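Local atomic coordinates of hydrolase (Rhizobium meliloti, PDB entry 5HOE), a protein that probably hydrolyses acetyl ester bonds on carbohydrates, working as an octameric acetylesterase of the GDSL-like (SGNH) hydrolase family. Residues V19-D24 against Y60-E65; Q46-A51 against I216-A221. All blocks are in the same frame, centred on the assembly; numbering follows the deposited sequence.

Interaction 1: residues V19-D24 against Y60-E65; sequences VLCFGD and YHIIEE
The carbonyl oxygen of V19 is held by two donors of the neighbouring strand: I63 N, 2.9 Å from V19 O, gives a nearly straight hydrogen bond (168° at the hydrogen) lying in the carbonyl plane, and the CA-H of I62 adds a weaker contact. The same scheme runs on in parallel register, V19 N donating to H61 O and C21 N reaching I63 O at 2.8 Å. E65 N then binds C21 O, and G23 N closes the series on E65 O at 3.0 Å, where the donor stands above the carbonyl plane and the F22 CA-H adds a weaker contact to the same oxygen. Five hydrogen bonds thus join the strands, whose directions diverge by 22°.

L20, F22, I63 and E65 share one face of the sheet, beneath helix 84-95. L20 holds CG anti to its backbone N, which sends CD1 across to E65 CG at 3.5 Å and to I63 CG2 at 3.7 Å. The F22 ring brings its CD1 corner to E65 CB, 3.8 Å away. E65 folds at chi2 (-70°), so its carboxylate turns off toward Y87 and H95, which hydrogen-bond its two oxygens. OE2 lies close to OE2 of E65 of a second subunit, a crowding of like charge that could favour a shared proton unless nearby charged histidines oppose it.

On the other face, C21 SG lies against I62 CG2, and helix 48-56 covers both. At the strand start, V19 CG2 meets the edge of the Y60 ring at CD2, 4.0 Å away.

Beyond G23, D24 caps a short helix through OD1 and L26 N. The parallel pair with its beta-alpha-beta crossover belongs to the alpha/beta/alpha architecture, and the Gly-Asp-Ser-Leu run at the strand end marks an SGNH hydrolase.

Interaction 2: residues Q46-A51 against I216-A221; sequences QRWTGA and IRLGHA
A51 CB points straight into the neighbouring helix and rests on the backbone of I216, 3.7 Å from I216 CA, with I216 CG1 brushing it from the side. One turn along, G219 presents bare backbone: its CA comes to 3.4 Å from W48 O in a CA-H...O contact, and W48 CA and G219 CA lie 4.2 Å apart. No hydrogen bond crosses the interface; the fit is one of shape, with a methyl group and a glycine at its middle.

Flanking this centre, L218 carries CG anti to its backbone N (chi1 178°), so that CD2 reaches over to W48 CB at 4.0 Å and meets the near end of the indole obliquely. At the other flank, H220 sets CG anti to its carbonyl carbon and turns the imidazole back along the helix, where CD2 faces A51 O edge-on, in the ring plane, at 3.5 Å. The I216 carbonyl oxygen stands 3.3 Å above one face of that ring, displaced toward its rim.

In the next shell, W48 adopts the crowded chi1 of 77°, with CG between backbone N and carbonyl carbon, and T49 CG2 covers one face of its indole, over the centre. The far end of the indole leads away to the sheet, touching C21, I102 and M104, while NE1 is hydrogen-bonded to T27 OG1. R47, the N-cap residue, receives A51 N on its carbonyl oxygen and sends its guanidinium to E64 in a salt bridge; Q46 O takes a hydrogen bond from N215 ND2.

Packing of an early helix against the C-terminal one, with a tryptophan reaching to the central strands, is part of one helical layer in the alpha/beta/alpha sandwich expected of an SGNH hydrolase.

Overall arrangement
From the N terminus the chain passes 19-24, then 46-51, then 60-65, and much later 216-221, so the two contacts cross. Interaction 1 closes a loop of 35 residues, within which segment 46-51 lies; interaction 2 spans 164 residues and brings the C-terminal helix back to that same loop. Their centres are 12 Å apart and they touch directly: E64 meets R47 in a salt bridge and probably hydrogen-bonds T49 OG1 through OE2, and C21 SG packs on W48 CH2 at 3.6 Å. Helix 48-56 is therefore the shared element, joined on one side to strands 17-23 and 60-66 and on another to helix 212-229.

Interaction 1: residues V19-D24 against Y60-E65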
loop_
_atom_site.group_PDB
_atom_site.type_symbol
_atom_site.label_atom_id
_atom_site.label_comp_id
_atom_site.label_asym_id
_atom_site.label_seq_id
_atom_site.Cartn_x
_atom_site.Cartn_y
_atom_site.Cartn_z
ATOM N N VAL A 19 16.380 24.961 -21.420
ATOM C CA VAL A 19 16.868 23.600 -21.546
ATOM C C VAL A 19 17.049 23.016 -20.144
ATOM O O VAL A 19 17.863 23.518 -19.358
ATOM C CB VAL A 19 18.188 23.540 -22.330
ATOM C CG1 VAL A 19 18.611 22.099 -22.496
ATOM C CG2 VAL A 19 18.040 24.231 -23.696
ATOM N N LEU A 20 16.311 21.946 -19.845
ATOM C CA LEU A 20 16.400 21.251 -18.568
ATOM C C LEU A 20 17.390 20.097 -18.684
ATOM O O LEU A 20 17.257 19.248 -19.567
ATOM C CB LEU A 20 15.021 20.696 -18.194
ATOM C CG LEU A 20 14.981 19.754 -16.972
ATOM C CD1 LEU A 20 15.432 20.502 -15.753
ATOM C CD2 LEU A 20 13.594 19.142 -16.745
ATOM N N CYS A 21 18.366 20.055 -17.778
ATOM C CA CYS A 21 19.388 19.011 -17.786
ATOM C C CYS A 21 19.144 18.044 -16.624
ATOM O O CYS A 21 19.412 18.368 -15.467
ATOM C CB CYS A 21 20.769 19.641 -17.702
ATOM S SG CYS A 21 21.120 20.795 -19.061
ATOM N N PHE A 22 18.621 16.864 -16.935
ATOM C CA PHE A 22 18.200 15.895 -15.919
ATOM C C PHE A 22 19.201 14.740 -15.839
ATOM O O PHE A 22 19.382 14.006 -16.816
ATOM C CB PHE A 22 16.802 15.380 -16.267
ATOM C CG PHE A 22 16.103 14.652 -15.133
ATOM C CD1 PHE A 22 15.752 15.323 -13.962
ATOM C CD2 PHE A 22 15.749 13.315 -15.246
ATOM C CE1 PHE A 22 15.103 14.661 -12.934
ATOM C CE2 PHE A 22 15.098 12.665 -14.214
ATOM C CZ PHE A 22 14.764 13.351 -13.071
ATOM N N GLY A 23 19.851 14.578 -14.682
ATOM C CA GLY A 23 20.908 13.593 -14.586
ATOM C C GLY A 23 21.246 13.144 -13.177
ATOM O O GLY A 23 20.514 13.408 -12.206
ATOM N N ASP A 24 22.391 12.465 -13.076
ATOM C CA ASP A 24 22.929 11.891 -11.846
ATOM C C ASP A 24 24.188 12.672 -11.429
ATOM O O ASP A 24 24.268 13.878 -11.704
ATOM C CB ASP A 24 23.126 10.385 -12.026
ATOM C CG ASP A 24 24.055 10.037 -13.174
ATOM O OD1 ASP A 24 24.949 10.839 -13.538
ATOM O OD2 ASP A 24 23.886 8.928 -13.710
ATOM N N TYR A 60 20.034 31.155 -24.324
ATOM C CA TYR A 60 19.622 29.897 -23.714
ATOM C C TYR A 60 19.644 30.028 -22.203
ATOM O O TYR A 60 20.555 30.637 -21.638
ATOM C CB TYR A 60 20.547 28.759 -24.134
ATOM C CG TYR A 60 20.355 28.327 -25.571
ATOM C CD1 TYR A 60 20.951 29.032 -26.609
ATOM C CD2 TYR A 60 19.591 27.214 -25.889
ATOM C CE1 TYR A 60 20.786 28.648 -27.919
ATOM C CE2 TYR A 60 19.417 26.817 -27.195
ATOM C CZ TYR A 60 20.019 27.538 -28.210
ATOM O OH TYR A 60 19.859 27.165 -29.528
ATOM N N HIS A 61 18.630 29.452 -21.561
ATOM C CA HIS A 61 18.528 29.380 -20.114
ATOM C C HIS A 61 18.619 27.913 -19.710
ATOM O O HIS A 61 17.756 27.107 -20.075
ATOM C CB HIS A 61 17.214 30.007 -19.651
ATOM C CG HIS A 61 16.894 29.761 -18.212
ATOM N ND1 HIS A 61 15.710 29.184 -17.804
ATOM C CD2 HIS A 61 17.605 30.002 -17.084
ATOM C CE1 HIS A 61 15.699 29.091 -16.486
ATOM N NE2 HIS A 61 16.837 29.575 -16.024
ATOM N N ILE A 62 19.667 27.573 -18.975
ATOM C CA ILE A 62 19.956 26.198 -18.583
ATOM C C ILE A 62 19.454 25.986 -17.165
ATOM O O ILE A 62 19.761 26.775 -16.264
ATOM C CB ILE A 62 21.460 25.885 -18.699
ATOM C CG1 ILE A 62 21.803 25.411 -20.111
ATOM C CG2 ILE A 62 21.894 24.772 -17.734
ATOM C CD1 ILE A 62 21.592 26.418 -21.162
ATOM N N ILE A 63 18.711 24.900 -16.963
ATOM C CA ILE A 63 18.184 24.503 -15.663
ATOM C C ILE A 63 18.844 23.183 -15.290
ATOM O O ILE A 63 18.806 22.220 -16.067
ATOM C CB ILE A 63 16.658 24.334 -15.731
ATOM C CG1 ILE A 63 15.987 25.642 -16.161
ATOM C CG2 ILE A 63 16.098 23.865 -14.394
ATOM C CD1 ILE A 63 14.716 25.436 -16.883
ATOM N N GLU A 64 19.501 23.154 -14.140
ATOM C CA GLU A 64 20.202 21.964 -13.678
ATOM C C GLU A 64 19.320 21.172 -12.721
ATOM O O GLU A 64 18.829 21.714 -11.717
ATOM C CB GLU A 64 21.487 22.370 -12.966
ATOM C CG GLU A 64 22.439 23.170 -13.830
ATOM C CD GLU A 64 23.710 23.491 -13.090
ATOM O OE1 GLU A 64 23.730 24.461 -12.310
ATOM O OE2 GLU A 64 24.678 22.748 -13.263
ATOM N N GLU A 65 19.125 19.886 -13.036
ATOM C CA GLU A 65 18.495 18.915 -12.129
ATOM C C GLU A 65 19.330 17.628 -12.102
ATOM O O GLU A 65 18.915 16.583 -12.622
ATOM C CB GLU A 65 17.039 18.640 -12.530
ATOM C CG GLU A 65 16.096 19.836 -12.371
ATOM C CD GLU A 65 15.790 20.242 -10.948
ATOM O OE1 GLU A 65 16.249 19.594 -9.995
ATOM O OE2 GLU A 65 15.038 21.240 -10.793
#

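Interaction 2: residues Q46-A51 against I216-A221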
loop_
_atom_site.group_PDB
_atom_site.type_symbol
_atom_site.label_atom_id
_atom_site.label_comp_id
_atom_site.label_asym_id
_atom_site.label_seq_id
_atom_site.Cartn_x
_atom_site.Cartn_y
_atom_site.Cartn_z
ATOM N N GLN A 46 32.872 24.297 -14.587
ATOM C CA GLN A 46 33.570 23.036 -14.780
ATOM C C GLN A 46 32.606 21.861 -14.847
ATOM O O GLN A 46 33.043 20.702 -14.840
ATOM C CB GLN A 46 34.594 22.832 -13.668
ATOM C CG GLN A 46 35.809 23.744 -13.805
ATOM C CD GLN A 46 36.897 23.386 -12.834
ATOM O OE1 GLN A 46 36.630 22.841 -11.768
ATOM N NE2 GLN A 46 38.141 23.675 -13.202
ATOM N N ARG A 47 31.306 22.140 -14.870
ATOM C CA ARG A 47 30.273 21.142 -15.092
ATOM C C ARG A 47 29.933 21.111 -16.576
ATOM O O ARG A 47 30.116 22.102 -17.290
ATOM C CB ARG A 47 29.018 21.484 -14.286
ATOM C CG ARG A 47 29.292 21.780 -12.814
ATOM C CD ARG A 47 28.144 21.456 -11.887
ATOM N NE ARG A 47 27.154 22.517 -11.719
ATOM C CZ ARG A 47 27.124 23.397 -10.719
ATOM N NH1 ARG A 47 28.068 23.427 -9.776
ATOM N NH2 ARG A 47 26.150 24.294 -10.682
ATOM N N TRP A 48 29.430 19.969 -17.048
ATOM C CA TRP A 48 29.062 19.923 -18.458
ATOM C C TRP A 48 27.937 20.903 -18.752
ATOM O O TRP A 48 27.937 21.554 -19.804
ATOM C CB TRP A 48 28.756 18.501 -18.926
ATOM C CG TRP A 48 27.409 17.888 -18.539
ATOM C CD1 TRP A 48 27.203 16.922 -17.582
ATOM C CD2 TRP A 48 26.133 18.114 -19.148
ATOM N NE1 TRP A 48 25.882 16.546 -17.557
ATOM C CE2 TRP A 48 25.201 17.270 -18.500
ATOM C CE3 TRP A 48 25.675 18.968 -20.155
ATOM C CZ2 TRP A 48 23.840 17.253 -18.830
ATOM C CZ3 TRP A 48 24.326 18.936 -20.501
ATOM C CH2 TRP A 48 23.422 18.095 -19.829
ATOM N N THR A 49 27.029 21.085 -17.796
ATOM C CA THR A 49 25.918 22.009 -17.972
ATOM C C THR A 49 26.417 23.442 -18.170
ATOM O O THR A 49 25.953 24.158 -19.072
ATOM C CB THR A 49 25.034 21.914 -16.736
ATOM O OG1 THR A 49 25.877 22.029 -15.581
ATOM C CG2 THR A 49 24.264 20.567 -16.697
ATOM N N GLY A 50 27.372 23.880 -17.340
ATOM C CA GLY A 50 27.874 25.246 -17.451
ATOM C C GLY A 50 28.713 25.459 -18.695
ATOM O O GLY A 50 28.688 26.542 -19.301
ATOM N N ALA A 51 29.477 24.442 -19.082
ATOM C CA ALA A 51 30.228 24.479 -20.332
ATOM C C ALA A 51 29.304 24.496 -21.546
ATOM O O ALA A 51 29.583 25.189 -22.533
ATOM C CB ALA A 51 31.177 23.281 -20.390
ATOM N N ILE A 216 33.989 19.680 -19.704
ATOM C CA ILE A 216 33.962 20.804 -20.630
ATOM C C ILE A 216 33.856 20.309 -22.066
ATOM O O ILE A 216 33.042 20.812 -22.854
ATOM C CB ILE A 216 35.183 21.714 -20.396
ATOM C CG1 ILE A 216 35.044 22.378 -19.024
ATOM C CG2 ILE A 216 35.345 22.740 -21.522
ATOM C CD1 ILE A 216 36.299 23.038 -18.539
ATOM N N ARG A 217 34.656 19.299 -22.428
ATOM C CA ARG A 217 34.518 18.715 -23.763
ATOM C C ARG A 217 33.108 18.182 -23.982
ATOM O O ARG A 217 32.518 18.398 -25.049
ATOM C CB ARG A 217 35.578 17.631 -23.995
ATOM C CG ARG A 217 35.324 16.715 -25.186
ATOM C CD ARG A 217 36.631 16.271 -25.840
ATOM N NE ARG A 217 36.551 14.945 -26.463
ATOM C CZ ARG A 217 36.519 14.702 -27.774
ATOM N NH1 ARG A 217 36.554 15.695 -28.654
ATOM N NH2 ARG A 217 36.460 13.448 -28.213
ATOM N N LEU A 218 32.539 17.506 -22.972
ATOM C CA LEU A 218 31.196 16.952 -23.099
ATOM C C LEU A 218 30.160 18.048 -23.304
ATOM O O LEU A 218 29.268 17.922 -24.149
ATOM C CB LEU A 218 30.860 16.139 -21.847
ATOM C CG LEU A 218 29.457 15.513 -21.803
ATOM C CD1 LEU A 218 29.236 14.569 -22.948
ATOM C CD2 LEU A 218 29.238 14.826 -20.456
ATOM N N GLY A 219 30.239 19.112 -22.511
ATOM C CA GLY A 219 29.275 20.195 -22.637
ATOM C C GLY A 219 29.364 20.903 -23.973
ATOM O O GLY A 219 28.348 21.287 -24.554
ATOM N N HIS A 220 30.579 21.090 -24.486
ATOM C CA HIS A 220 30.702 21.680 -25.815
ATOM C C HIS A 220 30.043 20.803 -26.871
ATOM O O HIS A 220 29.322 21.309 -27.746
ATOM C CB HIS A 220 32.165 21.933 -26.137
ATOM C CG HIS A 220 32.782 23.001 -25.292
ATOM N ND1 HIS A 220 34.131 23.276 -25.311
ATOM C CD2 HIS A 220 32.239 23.846 -24.385
ATOM C CE1 HIS A 220 34.390 24.258 -24.467
ATOM N NE2 HIS A 220 33.261 24.620 -23.889
ATOM N N ALA A 221 30.236 19.481 -26.786
ATOM C CA ALA A 221 29.663 18.601 -27.798
ATOM C C ALA A 221 28.146 18.548 -27.693
ATOM O O ALA A 221 27.450 18.465 -28.718
ATOM C CB ALA A 221 30.276 17.210 -27.701
#